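Local coordinates for protein succinate dehydrogenase subunit A (Mycolicibacterium smegmatis, PDB 7D6V) that probably oxidises succinate to fumarate as the FAD-carrying flavoprotein subunit of the Sdh1 succinate dehydrogenase, passing the electrons on towards quinone, at residues 74-79 with 611-616; 79-84 with 559-564; 498-503 with 552-557. One frame throughout, in Å; residues are numbered along the deposited sequence.

Near the N terminus the chain leaves helix 67-76, turns through 77-83 and enters helix 84-102; the end of the first helix supplies the first side of contact 1 and the turn after it that of contact 2, the two segments sharing K79. Much later, strand 499-500 and helix 502-518 meet the end of helix 532-556, closing contact 3, the shortest loop. The turn at 559-564 returns to 79-84 in contact 2, and 611-616 finally closes contact 1. The loops nest, 3 within 2 within 1. Contacts 1 and 2 tie the 74-84 region of the FAD-binding part to later parts of the chain; contact 3 packs the C-terminal region against itself. H564 bridges contacts 2 and 3, F80 against F613 contacts 1 and 2.

Contact 1: 74-79 with 611-616; sequences TMRGGK and GCFELS
R76, at the end of helix 67-76, and F613, in the loop before helix 615-618, stand with their CA atoms 9.7 Å apart, so the two backbones stay separate and long side chains bridge the gap. The F613 ring does most of the bridging: its leading atom CZ lies 3.8 Å from M75 CB and 4.2 Å from M75 CG. The M75 and F613 side chains cross at about a right angle, and M75 then bends at chi2 and chi3 (-57° and -66°), which carries its sulfur end away from the ring. R76 NH1 sits at the ring edge, in the ring plane, 3.9 Å from F613 CE1, and the guanidinium is turned 76° against the ring. This is van der Waals contact at a ring edge, without a hydrogen bond.

The first side of the contact is a helix C-terminus finished by a Schellman motif: F80 N reaches back to M75 O, and K79 N bonds to R76 O at 3.0 Å, with K79 at positive phi as the C-prime residue. F613 itself is the centre of an inverse gamma turn, just ahead of E614 at the N-cap of the short helix 615-618. The polar end of R76 is held by two acidic residues, its NH2 in a salt bridge with D73 and its NH1 in another with E617, the latter tying the helix end to helix 615-618. F80 meets the F613 ring edge-to-face, and N82 of the loop and A87 of helix 84-102 pack on M75.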
# COMPACT_ATOMS: atom_id res chain seq x y z
N THR A 74 -23.64 12.37 13.41
CA THR A 74 -23.03 13.25 12.42
C THR A 74 -23.41 14.70 12.66
O THR A 74 -22.57 15.60 12.54
CB THR A 74 -23.45 12.81 11.01
OG1 THR A 74 -22.83 11.55 10.71
CG2 THR A 74 -23.03 13.83 9.97
N MET A 75 -24.67 14.96 13.02
CA MET A 75 -25.10 16.33 13.26
C MET A 75 -24.43 16.92 14.50
O MET A 75 -24.12 18.11 14.54
CB MET A 75 -26.62 16.39 13.39
CG MET A 75 -27.36 16.13 12.09
SD MET A 75 -26.91 17.22 10.74
CE MET A 75 -27.53 18.79 11.35
N ARG A 76 -24.21 16.09 15.52
CA ARG A 76 -23.49 16.54 16.71
C ARG A 76 -22.04 16.87 16.39
O ARG A 76 -21.53 17.93 16.77
CB ARG A 76 -23.55 15.47 17.79
CG ARG A 76 -24.60 15.69 18.84
CD ARG A 76 -24.48 14.64 19.92
NE ARG A 76 -24.83 13.32 19.42
CZ ARG A 76 -26.08 12.87 19.30
NH1 ARG A 76 -27.10 13.64 19.64
NH2 ARG A 76 -26.30 11.66 18.83
N GLY A 77 -21.36 15.97 15.70
CA GLY A 77 -19.99 16.16 15.29
C GLY A 77 -19.93 17.00 14.04
O GLY A 77 -19.82 16.48 12.92
N GLY A 78 -20.01 18.31 14.21
CA GLY A 78 -20.26 19.23 13.12
C GLY A 78 -21.07 20.39 13.63
O GLY A 78 -21.27 21.39 12.93
N LYS A 79 -21.56 20.26 14.86
CA LYS A 79 -22.17 21.35 15.62
C LYS A 79 -23.41 21.90 14.92
O LYS A 79 -23.70 23.09 15.02
CB LYS A 79 -21.16 22.46 15.89
CG LYS A 79 -20.35 22.25 17.16
CD LYS A 79 -19.39 21.09 17.02
CE LYS A 79 -18.65 20.82 18.31
NZ LYS A 79 -17.88 19.55 18.24
N GLY A 611 -36.29 13.88 19.04
CA GLY A 611 -36.72 13.65 20.41
C GLY A 611 -35.57 13.09 21.21
O GLY A 611 -35.42 13.37 22.40
N CYS A 612 -34.75 12.26 20.55
CA CYS A 612 -33.37 12.08 21.00
C CYS A 612 -32.56 13.34 20.70
O CYS A 612 -31.58 13.62 21.39
CB CYS A 612 -32.75 10.86 20.33
SG CYS A 612 -31.16 10.36 21.01
N PHE A 613 -32.95 14.08 19.66
CA PHE A 613 -32.68 15.50 19.61
C PHE A 613 -33.65 16.17 20.57
O PHE A 613 -34.76 16.53 20.17
CB PHE A 613 -32.85 16.08 18.20
CG PHE A 613 -31.68 15.84 17.29
CD1 PHE A 613 -30.46 15.43 17.79
CD2 PHE A 613 -31.81 16.03 15.93
CE1 PHE A 613 -29.40 15.21 16.95
CE2 PHE A 613 -30.75 15.81 15.08
CZ PHE A 613 -29.54 15.40 15.59
N GLU A 614 -33.26 16.30 21.83
CA GLU A 614 -34.11 16.97 22.80
C GLU A 614 -34.02 18.48 22.62
O GLU A 614 -33.13 19.00 21.94
CB GLU A 614 -33.70 16.59 24.22
CG GLU A 614 -34.08 15.19 24.63
CD GLU A 614 -32.98 14.20 24.35
OE1 GLU A 614 -31.84 14.64 24.09
OE2 GLU A 614 -33.26 12.98 24.37
N LEU A 615 -34.97 19.19 23.24
CA LEU A 615 -34.85 20.64 23.31
C LEU A 615 -33.62 21.05 24.10
O LEU A 615 -33.00 22.08 23.80
CB LEU A 615 -36.11 21.25 23.92
CG LEU A 615 -37.37 21.25 23.08
CD1 LEU A 615 -38.54 21.78 23.89
CD2 LEU A 615 -37.15 22.10 21.84
N SER A 616 -33.25 20.27 25.11
CA SER A 616 -32.09 20.61 25.92
C SER A 616 -30.82 20.63 25.09
O SER A 616 -29.98 21.52 25.25
CB SER A 616 -31.95 19.62 27.08
OG SER A 616 -31.83 18.29 26.61

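Contact 2: 79-84 with 559-564; sequences KFLNNW and ESRGGH
R561 NH1 is gripped twice: D573 OD1 holds it in a salt bridge, its stronger partner, and across the contact K79 O lies 3.4 Å from NH1 in a weak hydrogen bond bent to 129° at the hydrogen. R561 opens a type II' beta turn that runs to H564, closed in both directions by R561 N to H564 O at 3.0 Å and H564 N to R561 O at 3.2 Å. The turn lies in the loop that leads from helix 532-556 to strand 565-566, and faces the loop between helices 67-76 and 84-102 of the FAD-binding part. R561 NE pairs with E559 OE2 of the same segment at 3.3 Å in a salt bridge whose hydrogen bond is weak, and NH2 makes a weak bond to A574 O. Partners on all three nitrogens, several of them weak, probably limit the group's rotation.

Its aliphatic stem does the packing. With CG anti to the backbone N (chi1 -169°) the stem runs out beside K79 in the opposite direction, and a bend at chi3 turns the guanidinium, bringing NH1 to K79 O. L81 CB touches the same stem at R561 CD, 4.3 Å away, and L81 also packs on F245 and S421. The nearest approach of the K79 and R561 side chains is K79 CB to R561 CG, 3.6 Å.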
# COMPACT_ATOMS: atom_id res chain seq x y z
N LYS A 79 -21.56 20.26 14.86
CA LYS A 79 -22.17 21.35 15.62
C LYS A 79 -23.41 21.90 14.92
O LYS A 79 -23.70 23.09 15.02
CB LYS A 79 -21.16 22.46 15.89
CG LYS A 79 -20.35 22.25 17.16
CD LYS A 79 -19.39 21.09 17.02
CE LYS A 79 -18.65 20.82 18.31
NZ LYS A 79 -17.88 19.55 18.24
N PHE A 80 -24.13 21.03 14.22
CA PHE A 80 -25.39 21.35 13.56
C PHE A 80 -25.23 22.40 12.48
O PHE A 80 -26.20 23.07 12.10
CB PHE A 80 -26.45 21.76 14.59
CG PHE A 80 -26.82 20.66 15.54
CD1 PHE A 80 -26.15 20.52 16.74
CD2 PHE A 80 -27.81 19.76 15.22
CE1 PHE A 80 -26.48 19.51 17.61
CE2 PHE A 80 -28.15 18.74 16.09
CZ PHE A 80 -27.48 18.62 17.28
N LEU A 81 -24.01 22.56 11.97
CA LEU A 81 -23.76 23.36 10.78
C LEU A 81 -23.87 22.52 9.51
O LEU A 81 -23.81 23.07 8.41
CB LEU A 81 -22.37 24.00 10.87
CG LEU A 81 -21.96 25.05 9.83
CD1 LEU A 81 -22.79 26.31 9.99
CD2 LEU A 81 -20.50 25.34 9.93
N ASN A 82 -24.05 21.21 9.66
CA ASN A 82 -24.08 20.28 8.54
C ASN A 82 -25.23 20.60 7.59
O ASN A 82 -26.24 21.18 7.97
CB ASN A 82 -24.25 18.85 9.05
CG ASN A 82 -23.22 18.47 10.08
OD1 ASN A 82 -23.45 18.61 11.28
ND2 ASN A 82 -22.11 17.92 9.63
N ASN A 83 -25.06 20.19 6.33
CA ASN A 83 -26.19 20.04 5.44
C ASN A 83 -26.99 18.83 5.90
O ASN A 83 -26.54 17.69 5.75
CB ASN A 83 -25.73 19.88 3.99
CG ASN A 83 -26.82 20.20 2.99
OD1 ASN A 83 -27.99 19.91 3.22
ND2 ASN A 83 -26.44 20.80 1.87
N TRP A 84 -28.17 19.07 6.47
CA TRP A 84 -28.92 18.00 7.10
C TRP A 84 -29.41 16.97 6.08
O TRP A 84 -29.48 15.78 6.40
CB TRP A 84 -30.10 18.58 7.87
CG TRP A 84 -30.99 19.42 7.02
CD1 TRP A 84 -30.87 20.76 6.79
CD2 TRP A 84 -32.14 18.99 6.29
NE1 TRP A 84 -31.88 21.19 5.97
CE2 TRP A 84 -32.67 20.12 5.64
CE3 TRP A 84 -32.76 17.75 6.11
CZ2 TRP A 84 -33.80 20.05 4.83
CZ3 TRP A 84 -33.88 17.69 5.31
CH2 TRP A 84 -34.39 18.83 4.68
N GLU A 559 -16.73 33.87 15.08
CA GLU A 559 -17.14 32.98 16.16
C GLU A 559 -16.35 31.69 16.00
O GLU A 559 -15.73 31.45 14.97
CB GLU A 559 -18.66 32.75 16.16
CG GLU A 559 -19.24 32.10 14.92
CD GLU A 559 -19.31 30.59 15.01
OE1 GLU A 559 -19.29 30.06 16.13
OE2 GLU A 559 -19.40 29.93 13.96
N SER A 560 -16.37 30.86 17.04
CA SER A 560 -15.61 29.62 17.07
C SER A 560 -16.56 28.44 16.98
O SER A 560 -17.59 28.41 17.66
CB SER A 560 -14.76 29.52 18.34
OG SER A 560 -13.79 30.54 18.38
N ARG A 561 -16.23 27.47 16.13
CA ARG A 561 -17.08 26.30 15.97
C ARG A 561 -16.27 25.20 15.31
O ARG A 561 -15.80 25.38 14.18
CB ARG A 561 -18.32 26.63 15.14
CG ARG A 561 -19.39 25.56 15.14
CD ARG A 561 -20.54 25.92 14.23
NE ARG A 561 -21.15 27.19 14.59
CZ ARG A 561 -22.19 27.32 15.40
NH1 ARG A 561 -22.74 26.24 15.93
NH2 ARG A 561 -22.68 28.52 15.68
N GLY A 562 -16.12 24.08 15.99
CA GLY A 562 -15.44 22.93 15.40
C GLY A 562 -13.99 23.23 15.08
O GLY A 562 -13.20 23.61 15.95
N GLY A 563 -13.64 23.08 13.80
CA GLY A 563 -12.26 23.26 13.37
C GLY A 563 -11.82 24.69 13.19
O GLY A 563 -10.63 24.92 12.94
N HIS A 564 -12.72 25.66 13.32
CA HIS A 564 -12.40 27.07 13.16
C HIS A 564 -12.41 27.72 14.53
O HIS A 564 -13.47 27.87 15.15
CB HIS A 564 -13.38 27.76 12.21
CG HIS A 564 -13.32 29.25 12.26
ND1 HIS A 564 -12.24 29.96 11.79
CD2 HIS A 564 -14.20 30.16 12.72
CE1 HIS A 564 -12.46 31.26 11.96
NE2 HIS A 564 -13.65 31.40 12.52

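Contact 3: 498-503 with 552-557; sequences IIRKEA and KAALQR
The C-terminal region of the flavoprotein holds a short, weakly bonded pair of parallel strands, 499-500 beside 565-566, and this contact sets the first of them, with the helix that follows it, against the last turn of helix 532-556. R500 and A554 meet in the buried part. The CB of A554 comes within 3.6 Å of R500 NH1, oblique to the guanidinium, so a methyl group packs against the charged end of the arginine. A bend at chi2 (83°) helps bring the R500 chain round to the helix. The same NH1 is hydrogen-bonded to E244 O and weakly to H564 ND1, while NE makes a weak bond to G497 O. NH1 and NE thus have polar partners, although A554 meets NH1 with a methyl.

The backbone of R500 bonds to T565 and D567, which places it within the parallel strand pair. Next comes K501 at the N-cap, then helix 502-518; this helix and the next, 532-556, meet here, the start of one beside the end of the other, as in an antiparallel hairpin. At this junction E502 and L555 have their CA atoms 6.4 Å apart. CD1 of L555 touches both the backbone and the side chain of E502, 3.9 Å from E502 O and 4.0 Å from E502 CG. A chi1 of -176° turns the isobutyl end of L555 away from its own backbone N and toward the start of helix 502-518, where I505 and Q506 also receive it. E502 continues as an extended chain beyond CG towards the exposed side, so the backbone O and the CG methylene make the contact, and the carboxylate does not.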
# COMPACT_ATOMS: atom_id res chain seq x y z
N ILE A 498 -4.52 26.60 13.72
CA ILE A 498 -5.58 26.19 14.63
C ILE A 498 -6.22 27.41 15.27
O ILE A 498 -7.45 27.50 15.37
CB ILE A 498 -5.05 25.23 15.71
CG1 ILE A 498 -4.54 23.95 15.08
CG2 ILE A 498 -6.18 24.87 16.65
CD1 ILE A 498 -3.78 23.07 16.04
N ILE A 499 -5.41 28.36 15.69
CA ILE A 499 -5.88 29.56 16.37
C ILE A 499 -5.72 30.73 15.41
O ILE A 499 -4.62 30.98 14.91
CB ILE A 499 -5.11 29.82 17.68
CG1 ILE A 499 -5.40 28.71 18.69
CG2 ILE A 499 -5.50 31.15 18.27
CD1 ILE A 499 -4.47 27.53 18.61
N ARG A 500 -6.82 31.42 15.14
CA ARG A 500 -6.83 32.55 14.23
C ARG A 500 -7.01 33.84 15.01
O ARG A 500 -7.78 33.89 15.98
CB ARG A 500 -7.95 32.42 13.19
CG ARG A 500 -7.63 31.53 11.99
CD ARG A 500 -7.87 30.07 12.30
NE ARG A 500 -7.63 29.21 11.16
CZ ARG A 500 -8.56 28.82 10.29
NH1 ARG A 500 -9.81 29.23 10.43
NH2 ARG A 500 -8.24 28.03 9.28
N LYS A 501 -6.29 34.88 14.60
CA LYS A 501 -6.47 36.22 15.13
C LYS A 501 -6.72 37.16 13.97
O LYS A 501 -6.26 36.93 12.85
CB LYS A 501 -5.26 36.67 15.95
CG LYS A 501 -4.96 35.79 17.14
CD LYS A 501 -3.64 36.15 17.80
CE LYS A 501 -3.21 35.06 18.77
NZ LYS A 501 -3.32 33.71 18.16
N GLU A 502 -7.46 38.24 14.25
CA GLU A 502 -7.85 39.15 13.18
C GLU A 502 -6.64 39.78 12.50
O GLU A 502 -6.57 39.85 11.27
CB GLU A 502 -8.78 40.23 13.74
CG GLU A 502 -9.22 41.27 12.72
CD GLU A 502 -9.85 42.48 13.36
OE1 GLU A 502 -9.66 42.67 14.58
OE2 GLU A 502 -10.54 43.24 12.65
N ALA A 503 -5.67 40.23 13.30
CA ALA A 503 -4.49 40.88 12.74
C ALA A 503 -3.66 39.91 11.91
O ALA A 503 -3.15 40.27 10.85
CB ALA A 503 -3.65 41.49 13.86
N LYS A 552 -10.08 34.70 3.64
CA LYS A 552 -11.21 35.62 3.71
C LYS A 552 -12.37 35.03 4.51
O LYS A 552 -13.00 35.74 5.31
CB LYS A 552 -11.66 36.01 2.30
CG LYS A 552 -10.71 36.97 1.62
CD LYS A 552 -11.34 37.60 0.40
CE LYS A 552 -10.49 38.74 -0.12
NZ LYS A 552 -11.20 39.54 -1.14
N ALA A 553 -12.65 33.74 4.33
CA ALA A 553 -13.70 33.11 5.13
C ALA A 553 -13.35 33.13 6.61
O ALA A 553 -14.21 33.44 7.45
CB ALA A 553 -13.94 31.68 4.65
N ALA A 554 -12.10 32.82 6.95
CA ALA A 554 -11.68 32.81 8.34
C ALA A 554 -11.75 34.20 8.95
O ALA A 554 -12.05 34.35 10.14
CB ALA A 554 -10.27 32.24 8.47
N LEU A 555 -11.46 35.24 8.17
CA LEU A 555 -11.59 36.60 8.68
C LEU A 555 -13.06 36.96 8.88
O LEU A 555 -13.40 37.68 9.83
CB LEU A 555 -10.93 37.59 7.73
CG LEU A 555 -10.93 39.04 8.22
CD1 LEU A 555 -9.91 39.23 9.33
CD2 LEU A 555 -10.66 40.00 7.08
N GLN A 556 -13.94 36.49 8.00
CA GLN A 556 -15.33 36.92 8.07
C GLN A 556 -16.11 36.22 9.17
O GLN A 556 -17.01 36.83 9.76
CB GLN A 556 -16.01 36.71 6.73
CG GLN A 556 -17.25 37.56 6.55
CD GLN A 556 -17.46 37.99 5.12
OE1 GLN A 556 -16.50 38.11 4.35
NE2 GLN A 556 -18.71 38.23 4.75
N ARG A 557 -15.81 34.95 9.47
CA ARG A 557 -16.57 34.24 10.50
C ARG A 557 -16.04 34.61 11.88
O ARG A 557 -15.00 34.14 12.31
CB ARG A 557 -16.50 32.73 10.28
CG ARG A 557 -17.30 31.95 11.32
CD ARG A 557 -17.50 30.50 10.93
NE ARG A 557 -18.45 30.36 9.83
CZ ARG A 557 -19.73 30.06 9.98
NH1 ARG A 557 -20.23 29.86 11.19
NH2 ARG A 557 -20.51 29.95 8.92